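PDB 1TQY: actinorhodin polyketide putative beta-ketoacyl synthase 2 from Streptomyces coelicolor A3, which serves as the chain length factor that pairs with the ketosynthase subunit in the heterodimer of the actinorhodin polyketide synthase. Local coordinates for residues Asp300-Gly306 against Val329-Lys335. Numbering follows the deposited sequence.
Sequences DVVFADG and VPVTVPK
K335 NZ donates to D305 O at 3.0 Å and makes a weak bond to A304 O at 3.2 Å. The same amine forms a salt bridge with D349, on helix 345-359. The two segments carry the strands of a right-handed beta-alpha-beta unit of the thiolase fold: strand 301-303, helix 310-324, strand 330-332. The strands run parallel, their axes 4.8 Å apart at closest approach and 22° from exact alignment. V302 pairs with V331 and F303 with T332, CA to CA 4.8 and 5.2 Å. Three backbone bonds fix this register: V302 N to P330 O (3.0 Å), T332 N to V302 O (3.0 Å) and A304 N to T332 O (3.2 Å). Strand 391-398 pairs with the other edge of 301-303. The backbone is extended from V301 to A304 and from V329 to V333; D300, just before V301, is not (phi/psi -101/-19). Beyond A304 and V333, D305 turns with helical angles, G306 has positive phi, and P334 and K335 start a 3-10 turn.

V302 and V331, both chi1 t, share the sheet face covered by helix 310-324. V302 CG2 lies 3.7 Å from V329 CG1, and A304 CB is 3.8 Å from V331 CG1. F303 (chi1 m) and T332 (chi1 t) point to the face under helix 345-359. F303 CE2 also meets P334 CG at 3.7 Å. G306 is tightly placed: a CB there would clash with V333 CG1. On the F303 side, T332 CG2 makes a CH-pi contact, 3.7 Å from the F303 ring centroid and 6° off its normal.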
loop_
_atom_site.group_PDB
_atom_site.type_symbol
_atom_site.label_atom_id
_atom_site.label_comp_id
_atom_site.label_asym_id
_atom_site.label_seq_id
_atom_site.Cartn_x
_atom_site.Cartn_y
_atom_site.Cartn_z
ATOM N N ASP B 300 -21.679 -10.062 20.010
ATOM C CA ASP B 300 -21.597 -11.248 20.839
ATOM C C ASP B 300 -20.176 -11.636 21.199
ATOM O O ASP B 300 -19.958 -12.377 22.151
ATOM C CB ASP B 300 -22.280 -12.409 20.119
ATOM C CG ASP B 300 -23.742 -12.142 19.864
ATOM O OD1 ASP B 300 -24.235 -12.505 18.768
ATOM O OD2 ASP B 300 -24.401 -11.571 20.766
ATOM N N VAL B 301 -19.205 -11.143 20.441
ATOM C CA VAL B 301 -17.817 -11.485 20.718
ATOM C C VAL B 301 -16.844 -10.525 20.053
ATOM O O VAL B 301 -17.043 -10.106 18.909
ATOM C CB VAL B 301 -17.498 -12.921 20.255
ATOM C CG1 VAL B 301 -17.756 -13.059 18.769
ATOM C CG2 VAL B 301 -16.054 -13.269 20.580
ATOM N N VAL B 302 -15.790 -10.188 20.784
ATOM C CA VAL B 302 -14.777 -9.277 20.291
ATOM C C VAL B 302 -13.420 -9.955 20.138
ATOM O O VAL B 302 -12.842 -10.448 21.118
ATOM C CB VAL B 302 -14.617 -8.082 21.242
ATOM C CG1 VAL B 302 -13.516 -7.169 20.754
ATOM C CG2 VAL B 302 -15.936 -7.339 21.357
ATOM N N PHE B 303 -12.938 -10.018 18.902
ATOM C CA PHE B 303 -11.625 -10.583 18.626
ATOM C C PHE B 303 -10.670 -9.411 18.727
ATOM O O PHE B 303 -10.491 -8.656 17.777
ATOM C CB PHE B 303 -11.577 -11.191 17.227
ATOM C CG PHE B 303 -12.149 -12.562 17.165
ATOM C CD1 PHE B 303 -13.511 -12.762 17.327
ATOM C CD2 PHE B 303 -11.318 -13.665 16.994
ATOM C CE1 PHE B 303 -14.044 -14.046 17.328
ATOM C CE2 PHE B 303 -11.840 -14.956 16.995
ATOM C CZ PHE B 303 -13.205 -15.149 17.163
ATOM N N ALA B 304 -10.074 -9.266 19.905
ATOM C CA ALA B 304 -9.156 -8.175 20.215
ATOM C C ALA B 304 -7.827 -8.220 19.475
ATOM O O ALA B 304 -7.353 -9.290 19.090
ATOM C CB ALA B 304 -8.905 -8.153 21.722
ATOM N N ASP B 305 -7.224 -7.052 19.291
ATOM C CA ASP B 305 -5.943 -6.970 18.615
ATOM C C ASP B 305 -4.918 -7.812 19.394
ATOM O O ASP B 305 -4.083 -8.493 18.795
ATOM C CB ASP B 305 -5.508 -5.498 18.514
ATOM C CG ASP B 305 -4.106 -5.330 17.950
ATOM O OD1 ASP B 305 -3.874 -5.668 16.765
ATOM O OD2 ASP B 305 -3.244 -4.848 18.705
ATOM N N GLY B 306 -4.996 -7.784 20.724
ATOM C CA GLY B 306 -4.088 -8.576 21.543
ATOM C C GLY B 306 -2.624 -8.248 21.357
ATOM O O GLY B 306 -1.832 -9.093 20.926
ATOM N N VAL B 329 -18.635 -8.024 27.288
ATOM C CA VAL B 329 -18.703 -8.849 26.102
ATOM C C VAL B 329 -17.539 -9.824 26.084
ATOM O O VAL B 329 -16.446 -9.505 26.539
ATOM C CB VAL B 329 -18.708 -7.951 24.820
ATOM C CG1 VAL B 329 -17.410 -7.151 24.733
ATOM C CG2 VAL B 329 -18.933 -8.793 23.579
ATOM N N PRO B 330 -17.780 -11.054 25.604
ATOM C CA PRO B 330 -16.697 -12.034 25.554
ATOM C C PRO B 330 -15.568 -11.483 24.705
ATOM O O PRO B 330 -15.811 -10.902 23.650
ATOM C CB PRO B 330 -17.361 -13.244 24.903
ATOM C CG PRO B 330 -18.762 -13.167 25.439
ATOM C CD PRO B 330 -19.078 -11.682 25.292
ATOM N N VAL B 331 -14.341 -11.638 25.172
ATOM C CA VAL B 331 -13.205 -11.163 24.402
ATOM C C VAL B 331 -12.308 -12.368 24.201
ATOM O O VAL B 331 -12.208 -13.224 25.077
ATOM C CB VAL B 331 -12.398 -10.075 25.147
ATOM C CG1 VAL B 331 -11.174 -9.679 24.316
ATOM C CG2 VAL B 331 -13.271 -8.857 25.402
ATOM N N THR B 332 -11.665 -12.449 23.044
ATOM C CA THR B 332 -10.769 -13.563 22.785
ATOM C C THR B 332 -9.610 -13.153 21.887
ATOM O O THR B 332 -9.709 -12.200 21.114
ATOM C CB THR B 332 -11.531 -14.774 22.186
ATOM O OG1 THR B 332 -10.627 -15.879 22.072
ATOM C CG2 THR B 332 -12.077 -14.451 20.807
ATOM N N VAL B 333 -8.500 -13.872 22.013
ATOM C CA VAL B 333 -7.307 -13.583 21.233
ATOM C C VAL B 333 -6.683 -14.892 20.747
ATOM O O VAL B 333 -5.685 -15.360 21.294
ATOM C CB VAL B 333 -6.277 -12.798 22.090
ATOM C CG1 VAL B 333 -5.047 -12.451 21.271
ATOM C CG2 VAL B 333 -6.928 -11.527 22.632
ATOM N N PRO B 334 -7.271 -15.506 19.707
ATOM C CA PRO B 334 -6.722 -16.766 19.193
ATOM C C PRO B 334 -5.306 -16.644 18.633
ATOM O O PRO B 334 -4.571 -17.629 18.590
ATOM C CB PRO B 334 -7.742 -17.176 18.134
ATOM C CG PRO B 334 -9.023 -16.580 18.659
ATOM C CD PRO B 334 -8.566 -15.204 19.074
ATOM N N LYS B 335 -4.911 -15.445 18.214
ATOM C CA LYS B 335 -3.573 -15.280 17.660
ATOM C C LYS B 335 -2.479 -15.711 18.637
ATOM O O LYS B 335 -1.300 -15.758 18.276
ATOM C CB LYS B 335 -3.333 -13.841 17.186
ATOM C CG LYS B 335 -3.456 -12.764 18.251
ATOM C CD LYS B 335 -3.008 -11.402 17.701
ATOM C CE LYS B 335 -3.917 -10.914 16.564
ATOM N NZ LYS B 335 -5.306 -10.589 17.061
#